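Local coordinates for protein virC2 (Agrobacterium tumefaciens, PDB 2RH3) that probably binds DNA through its C-terminal ribbon-helix-helix domain, the part present here, and enhances T-DNA transfer and virulence, at residues V3-I17 with H102-E116. Sequence-based numbering, arbitrary orientation. Where two conformers were deposited one is given.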
ATOM      1  N   VAL A   3       6.276   9.316   7.802  1.00 35.08           N
ATOM      2  CA  VAL A   3       6.251   9.170   6.353  1.00 34.42           C
ATOM      3  C   VAL A   3       4.825   9.382   5.858  1.00 34.05           C
ATOM      4  O   VAL A   3       3.877   8.778   6.373  1.00 33.77           O
ATOM      5  CB  VAL A   3       6.795   7.779   5.913  1.00 34.53           C
ATOM      6  CG1 VAL A   3       6.654   7.569   4.405  1.00 34.70           C
ATOM      7  CG2 VAL A   3       8.250   7.629   6.333  1.00 34.83           C
ATOM      8  N   PHE A   4       4.680  10.261   4.874  1.00 33.26           N
ATOM      9  CA  PHE A   4       3.388  10.518   4.269  1.00 32.83           C
ATOM     10  C   PHE A   4       3.177   9.559   3.103  1.00 31.73           C
ATOM     11  O   PHE A   4       4.102   9.303   2.323  1.00 31.74           O
ATOM     12  CB  PHE A   4       3.244  11.995   3.887  1.00 33.55           C
ATOM     13  CG  PHE A   4       3.239  12.919   5.082  1.00 34.57           C
ATOM     14  CD1 PHE A   4       2.048  13.233   5.734  1.00 35.49           C
ATOM     15  CD2 PHE A   4       4.434  13.442   5.578  1.00 35.67           C
ATOM     16  CE1 PHE A   4       2.044  14.070   6.858  1.00 36.07           C
ATOM     17  CE2 PHE A   4       4.442  14.279   6.697  1.00 36.26           C
ATOM     18  CZ  PHE A   4       3.246  14.594   7.338  1.00 35.79           C
ATOM     19  N   LEU A   5       1.967   9.005   3.037  1.00 29.43           N
ATOM     20  CA  LEU A   5       1.631   7.878   2.170  1.00 28.07           C
ATOM     21  C   LEU A   5       0.351   8.152   1.387  1.00 26.74           C
ATOM     22  O   LEU A   5      -0.498   8.924   1.821  1.00 26.29           O
ATOM     23  CB  LEU A   5       1.404   6.633   3.034  1.00 28.28           C
ATOM     24  CG  LEU A   5       2.517   6.285   4.025  1.00 28.71           C
ATOM     25  CD1 LEU A   5       1.928   5.631   5.268  1.00 31.13           C
ATOM     26  CD2 LEU A   5       3.562   5.391   3.367  1.00 28.98           C
ATOM     27  N   SER A   6       0.210   7.502   0.240  1.00 25.81           N
ATOM     28  CA  SER A   6      -0.988   7.644  -0.574  1.00 25.19           C
ATOM     29  C   SER A   6      -1.195   6.403  -1.416  1.00 24.24           C
ATOM     30  O   SER A   6      -0.236   5.745  -1.813  1.00 23.64           O
ATOM     31  CB  SER A   6      -0.918   8.892  -1.462  1.00 25.26           C
ATOM     32  OG  SER A   6       0.162   8.820  -2.370  1.00 26.35           O
ATOM     33  N   ALA A   7      -2.459   6.067  -1.665  1.00 23.30           N
ATOM     34  CA  ALA A   7      -2.787   4.902  -2.477  1.00 22.53           C
ATOM     35  C   ALA A   7      -4.177   5.022  -3.067  1.00 22.30           C
ATOM     36  O   ALA A   7      -5.018   5.748  -2.545  1.00 22.70           O
ATOM     37  CB  ALA A   7      -2.692   3.631  -1.646  1.00 23.21           C
ATOM     38  N   ARG A   8      -4.405   4.300  -4.159  1.00 22.82           N
ATOM     39  CA  ARG A   8      -5.725   4.244  -4.796  1.00 22.45           C
ATOM     40  C   ARG A   8      -6.433   2.949  -4.417  1.00 21.85           C
ATOM     41  O   ARG A   8      -5.811   1.904  -4.343  1.00 21.33           O
ATOM     42  CB  ARG A   8      -5.576   4.245  -6.312  1.00 23.64           C
ATOM     43  CG  ARG A   8      -5.078   5.528  -6.924  1.00 26.05           C
ATOM     44  CD  ARG A   8      -5.108   5.400  -8.431  1.00 29.76           C
ATOM     45  NE  ARG A   8      -4.754   6.657  -9.085  1.00 33.33           N
ATOM     46  CZ  ARG A   8      -5.616   7.631  -9.358  1.00 33.28           C
ATOM     47  NH1 ARG A   8      -6.899   7.515  -9.033  1.00 35.26           N
ATOM     48  NH2 ARG A   8      -5.187   8.733  -9.954  0.50 34.13           N
ATOM     49  N   PRO A   9      -7.755   3.001  -4.216  1.00 21.35           N
ATOM     50  CA  PRO A   9      -8.451   1.736  -3.996  1.00 21.65           C
ATOM     51  C   PRO A   9      -8.296   0.759  -5.175  1.00 21.79           C
ATOM     52  O   PRO A   9      -8.191   1.196  -6.340  1.00 22.29           O
ATOM     53  CB  PRO A   9      -9.911   2.169  -3.833  1.00 22.39           C
ATOM     54  CG  PRO A   9      -9.825   3.602  -3.350  1.00 22.04           C
ATOM     55  CD  PRO A   9      -8.665   4.159  -4.125  1.00 22.22           C
ATOM     56  N   PRO A  10      -8.277  -0.553  -4.882  1.00 21.88           N
ATOM     57  CA  PRO A  10      -8.144  -1.550  -5.929  1.00 22.39           C
ATOM     58  C   PRO A  10      -9.431  -1.680  -6.746  1.00 22.57           C
ATOM     59  O   PRO A  10     -10.522  -1.270  -6.290  1.00 22.20           O
ATOM     60  CB  PRO A  10      -7.884  -2.840  -5.144  1.00 22.21           C
ATOM     61  CG  PRO A  10      -8.588  -2.628  -3.848  1.00 21.54           C
ATOM     62  CD  PRO A  10      -8.399  -1.171  -3.544  1.00 21.95           C
ATOM     63  N   ALA A  11      -9.302  -2.269  -7.935  1.00 22.56           N
ATOM     64  CA  ALA A  11     -10.452  -2.666  -8.744  1.00 23.04           C
ATOM     65  C   ALA A  11     -11.272  -3.753  -8.041  1.00 23.36           C
ATOM     66  O   ALA A  11     -10.739  -4.504  -7.228  1.00 22.46           O
ATOM     67  CB  ALA A  11      -9.974  -3.180 -10.093  1.00 23.33           C
ATOM     68  N   PRO A  12     -12.580  -3.851  -8.362  1.00 24.05           N
ATOM     69  CA  PRO A  12     -13.333  -4.960  -7.798  1.00 24.67           C
ATOM     70  C   PRO A  12     -12.703  -6.314  -8.080  1.00 24.67           C
ATOM     71  O   PRO A  12     -12.080  -6.515  -9.133  1.00 25.66           O
ATOM     72  CB  PRO A  12     -14.696  -4.845  -8.493  1.00 24.34           C
ATOM     73  CG  PRO A  12     -14.826  -3.416  -8.780  1.00 24.92           C
ATOM     74  CD  PRO A  12     -13.436  -2.985  -9.189  1.00 24.41           C
ATOM     75  N   GLU A  13     -12.860  -7.218  -7.118  1.00 25.23           N
ATOM     76  CA  GLU A  13     -12.349  -8.597  -7.155  1.00 26.13           C
ATOM     77  C   GLU A  13     -10.836  -8.740  -6.944  1.00 25.60           C
ATOM     78  O   GLU A  13     -10.328  -9.866  -6.873  1.00 26.88           O
ATOM     79  CB  GLU A  13     -12.818  -9.359  -8.418  1.00 26.68           C
ATOM     80  CG  GLU A  13     -14.330  -9.293  -8.691  1.00 29.64           C
ATOM     81  CD  GLU A  13     -15.153 -10.312  -7.905  0.50 31.58           C
ATOM     82  OE1 GLU A  13     -14.697 -10.796  -6.846  0.50 33.87           O
ATOM     83  OE2 GLU A  13     -16.278 -10.623  -8.355  0.50 33.35           O
ATOM     84  N   VAL A  14     -10.116  -7.623  -6.824  1.00 23.91           N
ATOM     85  CA  VAL A  14      -8.688  -7.661  -6.470  1.00 22.98           C
ATOM     86  C   VAL A  14      -8.534  -8.117  -5.019  1.00 23.06           C
ATOM     87  O   VAL A  14      -7.629  -8.887  -4.687  1.00 23.43           O
ATOM     88  CB  VAL A  14      -7.992  -6.282  -6.677  1.00 22.58           C
ATOM     89  CG1 VAL A  14      -6.570  -6.231  -6.058  1.00 23.29           C
ATOM     90  CG2 VAL A  14      -7.951  -5.925  -8.166  1.00 23.41           C
ATOM     91  N   SER A  15      -9.450  -7.644  -4.181  1.00 22.15           N
ATOM     92  CA  SER A  15      -9.408  -7.866  -2.739  1.00 21.14           C
ATOM     93  C   SER A  15     -10.800  -8.164  -2.195  1.00 21.45           C
ATOM     94  O   SER A  15     -11.674  -7.280  -2.160  1.00 20.43           O
ATOM     95  CB  SER A  15      -8.863  -6.615  -2.037  1.00 21.07           C
ATOM     96  OG  SER A  15      -8.944  -6.790  -0.631  1.00 20.47           O
ATOM     97  N   LYS A  16     -11.020  -9.400  -1.750  1.00 21.40           N
ATOM     98  CA  LYS A  16     -12.287  -9.731  -1.101  1.00 21.60           C
ATOM     99  C   LYS A  16     -12.467  -8.921   0.179  1.00 20.95           C
ATOM    100  O   LYS A  16     -13.580  -8.502   0.505  1.00 19.93           O
ATOM    101  CB  LYS A  16     -12.396 -11.224  -0.803  1.00 23.04           C
ATOM    102  CG  LYS A  16     -12.538 -12.095  -2.047  1.00 25.82           C
ATOM    103  CD  LYS A  16     -12.563 -13.564  -1.648  1.00 31.78           C
ATOM    104  CE  LYS A  16     -12.411 -14.483  -2.853  1.00 35.42           C
ATOM    105  NZ  LYS A  16     -12.389 -15.905  -2.420  1.00 38.51           N
ATOM    106  N   ILE A  17     -11.361  -8.677   0.888  1.00 19.80           N
ATOM    107  CA  ILE A  17     -11.436  -7.868   2.111  1.00 19.59           C
ATOM    108  C   ILE A  17     -11.925  -6.457   1.817  1.00 18.14           C
ATOM    109  O   ILE A  17     -12.847  -5.952   2.478  1.00 18.21           O
ATOM    110  CB  ILE A  17     -10.094  -7.866   2.892  1.00 19.37           C
ATOM    111  CG1 ILE A  17      -9.900  -9.230   3.565  1.00 21.30           C
ATOM    112  CG2 ILE A  17     -10.098  -6.768   3.966  1.00 20.49           C
ATOM    113  CD1 ILE A  17      -8.497  -9.463   4.137  1.00 21.51           C
ATOM    114  N   HIS A 102       3.798   7.224  -2.093  1.00 22.29           N
ATOM    115  CA  HIS A 102       2.874   6.518  -2.971  1.00 22.58           C
ATOM    116  C   HIS A 102       3.416   5.134  -3.308  1.00 21.84           C
ATOM    117  O   HIS A 102       2.676   4.152  -3.248  1.00 22.07           O
ATOM    118  CB  HIS A 102       2.616   7.307  -4.248  1.00 23.14           C
ATOM    119  CG  HIS A 102       1.674   6.627  -5.195  1.00 26.93           C
ATOM    120  ND1 HIS A 102       0.323   6.511  -4.951  1.00 29.50           N
ATOM    121  CD2 HIS A 102       1.890   6.043  -6.399  1.00 30.47           C
ATOM    122  CE1 HIS A 102      -0.252   5.873  -5.956  1.00 29.44           C
ATOM    123  NE2 HIS A 102       0.679   5.570  -6.844  1.00 31.47           N
ATOM    124  N   LYS A 103       4.713   5.059  -3.631  1.00 20.87           N
ATOM    125  CA  LYS A 103       5.362   3.787  -3.967  1.00 20.43           C
ATOM    126  C   LYS A 103       5.328   2.827  -2.789  1.00 20.50           C
ATOM    127  O   LYS A 103       5.029   1.633  -2.952  1.00 20.12           O
ATOM    128  CB  LYS A 103       6.819   4.017  -4.413  1.00 20.68           C
ATOM    129  CG  LYS A 103       6.915   4.633  -5.789  1.00 21.89           C
ATOM    130  CD  LYS A 103       8.362   4.623  -6.283  1.00 25.23           C
ATOM    131  CE  LYS A 103       8.542   5.491  -7.515  1.00 28.33           C
ATOM    132  NZ  LYS A 103       7.765   5.000  -8.691  1.00 32.36           N
ATOM    133  N   LEU A 104       5.624   3.363  -1.604  1.00 20.52           N
ATOM    134  CA  LEU A 104       5.684   2.556  -0.385  1.00 21.23           C
ATOM    135  C   LEU A 104       4.300   2.011  -0.028  1.00 21.36           C
ATOM    136  O   LEU A 104       4.147   0.799   0.182  1.00 21.31           O
ATOM    137  CB  LEU A 104       6.261   3.373   0.779  1.00 21.42           C
ATOM    138  CG  LEU A 104       6.420   2.631   2.120  1.00 22.95           C
ATOM    139  CD1 LEU A 104       7.294   1.392   1.965  1.00 25.56           C
ATOM    140  CD2 LEU A 104       6.956   3.533   3.213  1.00 22.50           C
ATOM    141  N   ALA A 105       3.300   2.887   0.012  1.00 21.38           N
ATOM    142  CA  ALA A 105       1.927   2.444   0.336  1.00 21.59           C
ATOM    143  C   ALA A 105       1.405   1.449  -0.684  1.00 21.86           C
ATOM    144  O   ALA A 105       0.811   0.423  -0.323  1.00 21.47           O
ATOM    145  CB  ALA A 105       0.987   3.631   0.446  1.00 21.90           C
ATOM    146  N   THR A 106       1.638   1.741  -1.962  1.00 22.08           N
ATOM    147  CA  THR A 106       1.152   0.891  -3.035  1.00 22.33           C
ATOM    148  C   THR A 106       1.766  -0.516  -2.963  1.00 21.94           C
ATOM    149  O   THR A 106       1.056  -1.511  -3.122  1.00 22.00           O
ATOM    150  CB  THR A 106       1.341   1.566  -4.414  1.00 22.70           C
ATOM    151  OG1 THR A 106       0.543   2.764  -4.452  1.00 24.31           O
ATOM    152  CG2 THR A 106       0.919   0.630  -5.541  1.00 23.99           C
ATOM    153  N   ALA A 107       3.070  -0.592  -2.699  1.00 21.40           N
ATOM    154  CA  ALA A 107       3.745  -1.879  -2.527  1.00 20.40           C
ATOM    155  C   ALA A 107       3.217  -2.650  -1.318  1.00 20.43           C
ATOM    156  O   ALA A 107       3.017  -3.853  -1.397  1.00 20.83           O
ATOM    157  CB  ALA A 107       5.264  -1.684  -2.401  1.00 21.38           C
ATOM    158  N   ALA A 108       3.012  -1.949  -0.209  1.00 19.82           N
ATOM    159  CA  ALA A 108       2.502  -2.571   1.011  1.00 19.42           C
ATOM    160  C   ALA A 108       1.128  -3.210   0.744  1.00 19.39           C
ATOM    161  O   ALA A 108       0.852  -4.349   1.140  1.00 19.07           O
ATOM    162  CB  ALA A 108       2.434  -1.540   2.116  1.00 19.56           C
ATOM    163  N   LEU A 109       0.283  -2.478   0.039  1.00 19.51           N
ATOM    164  CA  LEU A 109      -1.046  -2.989  -0.308  1.00 19.80           C
ATOM    165  C   LEU A 109      -0.975  -4.119  -1.324  1.00 20.09           C
ATOM    166  O   LEU A 109      -1.688  -5.107  -1.206  1.00 19.77           O
ATOM    167  CB  LEU A 109      -1.925  -1.849  -0.818  1.00 19.73           C
ATOM    168  CG  LEU A 109      -2.390  -0.859   0.245  1.00 20.98           C
ATOM    169  CD1 LEU A 109      -2.952   0.389  -0.453  1.00 21.31           C
ATOM    170  CD2 LEU A 109      -3.435  -1.480   1.180  1.00 21.99           C
ATOM    171  N   ALA A 110      -0.114  -3.967  -2.337  1.00 19.50           N
ATOM    172  CA  ALA A 110       0.064  -4.997  -3.337  1.00 20.23           C
ATOM    173  C   ALA A 110       0.424  -6.332  -2.672  1.00 19.97           C
ATOM    174  O   ALA A 110      -0.065  -7.370  -3.078  1.00 20.31           O
ATOM    175  CB  ALA A 110       1.131  -4.578  -4.339  1.00 20.13           C
ATOM    176  N   CYS A 111       1.273  -6.258  -1.649  0.50 21.19           N
ATOM    177  CA  CYS A 111       1.699  -7.405  -0.849  0.50 20.97           C
ATOM    178  C   CYS A 111       0.540  -8.033  -0.051  0.50 20.80           C
ATOM    179  O   CYS A 111       0.395  -9.257  -0.005  0.50 20.80           O
ATOM    180  CB  CYS A 111       2.830  -6.971   0.092  0.50 21.21           C
ATOM    181  SG  CYS A 111       3.641  -8.305   0.965  0.50 22.95           S
ATOM    182  N   PHE A 112      -0.279  -7.181   0.561  1.00 20.38           N
ATOM    183  CA  PHE A 112      -1.446  -7.603   1.333  1.00 20.21           C
ATOM    184  C   PHE A 112      -2.436  -8.319   0.401  1.00 19.25           C
ATOM    185  O   PHE A 112      -2.945  -9.402   0.719  1.00 19.74           O
ATOM    186  CB  PHE A 112      -2.111  -6.360   1.963  1.00 20.09           C
ATOM    187  CG  PHE A 112      -3.290  -6.685   2.823  1.00 21.31           C
ATOM    188  CD1 PHE A 112      -3.146  -6.804   4.205  1.00 22.85           C
ATOM    189  CD2 PHE A 112      -4.550  -6.866   2.259  1.00 21.41           C
ATOM    190  CE1 PHE A 112      -4.252  -7.121   5.015  1.00 23.58           C
ATOM    191  CE2 PHE A 112      -5.645  -7.189   3.054  1.00 20.70           C
ATOM    192  CZ  PHE A 112      -5.498  -7.303   4.430  1.00 21.66           C
ATOM    193  N   PHE A 113      -2.700  -7.714  -0.761  1.00 18.55           N
ATOM    194  CA  PHE A 113      -3.640  -8.284  -1.719  1.00 18.88           C
ATOM    195  C   PHE A 113      -3.138  -9.612  -2.308  1.00 18.87           C
ATOM    196  O   PHE A 113      -3.927 -10.526  -2.500  1.00 19.09           O
ATOM    197  CB  PHE A 113      -3.977  -7.309  -2.844  1.00 19.01           C
ATOM    198  CG  PHE A 113      -4.578  -5.994  -2.385  1.00 18.39           C
ATOM    199  CD1 PHE A 113      -5.458  -5.921  -1.280  1.00 19.01           C
ATOM    200  CD2 PHE A 113      -4.295  -4.828  -3.095  1.00 20.02           C
ATOM    201  CE1 PHE A 113      -6.006  -4.689  -0.879  1.00 20.57           C
ATOM    202  CE2 PHE A 113      -4.851  -3.605  -2.713  1.00 21.89           C
ATOM    203  CZ  PHE A 113      -5.701  -3.538  -1.597  1.00 19.57           C
ATOM    204  N   ALA A 114      -1.834  -9.710  -2.586  1.00 19.07           N
ATOM    205  CA  ALA A 114      -1.267 -10.964  -3.109  1.00 19.46           C
ATOM    206  C   ALA A 114      -1.358 -12.079  -2.066  1.00 20.58           C
ATOM    207  O   ALA A 114      -1.596 -13.248  -2.402  1.00 20.82           O
ATOM    208  CB  ALA A 114       0.181 -10.763  -3.570  1.00 19.51           C
ATOM    209  N   ARG A 115      -1.187 -11.704  -0.797  1.00 20.98           N
ATOM    210  CA  ARG A 115      -1.258 -12.661   0.312  1.00 22.36           C
ATOM    211  C   ARG A 115      -2.690 -13.176   0.428  1.00 22.15           C
ATOM    212  O   ARG A 115      -2.912 -14.373   0.601  1.00 22.06           O
ATOM    213  CB  ARG A 115      -0.797 -12.013   1.620  1.00 22.55           C
ATOM    214  CG  ARG A 115      -0.590 -13.023   2.775  1.00 23.97           C
ATOM    215  CD  ARG A 115      -0.075 -12.335   4.059  1.00 25.06           C
ATOM    216  NE  ARG A 115       1.141 -11.535   3.860  1.00 30.38           N
ATOM    217  CZ  ARG A 115       2.388 -12.018   3.826  1.00 30.73           C
ATOM    218  NH1 ARG A 115       2.626 -13.319   3.972  1.00 33.67           N
ATOM    219  NH2 ARG A 115       3.408 -11.189   3.644  1.00 34.41           N
ATOM    220  N   GLU A 116      -3.654 -12.265   0.304  1.00 22.55           N
ATOM    221  CA  GLU A 116      -5.073 -12.641   0.260  1.00 24.07           C
ATOM    222  C   GLU A 116      -5.337 -13.693  -0.814  1.00 24.48           C
ATOM    223  O   GLU A 116      -5.926 -14.729  -0.550  1.00 24.88           O
ATOM    224  CB  GLU A 116      -5.930 -11.432  -0.079  1.00 24.56           C
ATOM    225  CG  GLU A 116      -6.490 -10.669   1.064  1.00 25.69           C
ATOM    226  CD  GLU A 116      -7.562  -9.692   0.584  1.00 23.40           C
ATOM    227  OE1 GLU A 116      -7.192  -8.575   0.191  1.00 22.97           O
ATOM    228  OE2 GLU A 116      -8.765 -10.056   0.602  1.00 26.33           O
TER
HETATM  229  O   HOH W   1      -2.042   2.903  -5.199  1.00 30.98           O
HETATM  230  O   HOH W   2      -6.646 -10.255  -2.848  1.00 33.81           O
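Glu116 grips the start of helix 16-21 with both carboxylate oxygens. Glu116 OE1 accepts from Ser15 OG at 2.6 Å through its syn lone pair, and Glu116 OE2 takes the backbone N of Ile17 at 3.0 Å with a 160° N-H...O angle. Ser15 is the N-cap residue: with OG anti to its own N (chi1 174°), the hydroxyl reaches Glu116 and also caps Tyr18 N. Next to this clasp, Phe113 enters the loop 8-15, where the Pro10 side chain crosses it at about a right angle, Pro10 CG 3.8 Å from Phe113 CZ, and Ser15 CB lies 3.6 Å from Phe113 CD1; Tyr58 adds an edge-to-face ring contact. Strand 3-7 crosses helix 102-116 at -58°, and packing is tightest where Ala7 CB meets Leu109 CD1 at 3.5 Å, closer than usual for carbons. His102 and Thr106, partly exposed, are held more loosely: His102 ND1 donates weakly to Ser6 O at 3.3 Å, its weak bond with Ser6 OG has no decided donor, and a water bridges Arg8 N and Thr106 OG1. The contact thus ties ribbon strand and helix start to the C-terminal helix, and the clasped carboxylate, if ionised, would face the positive end of the helix 16-21 dipole.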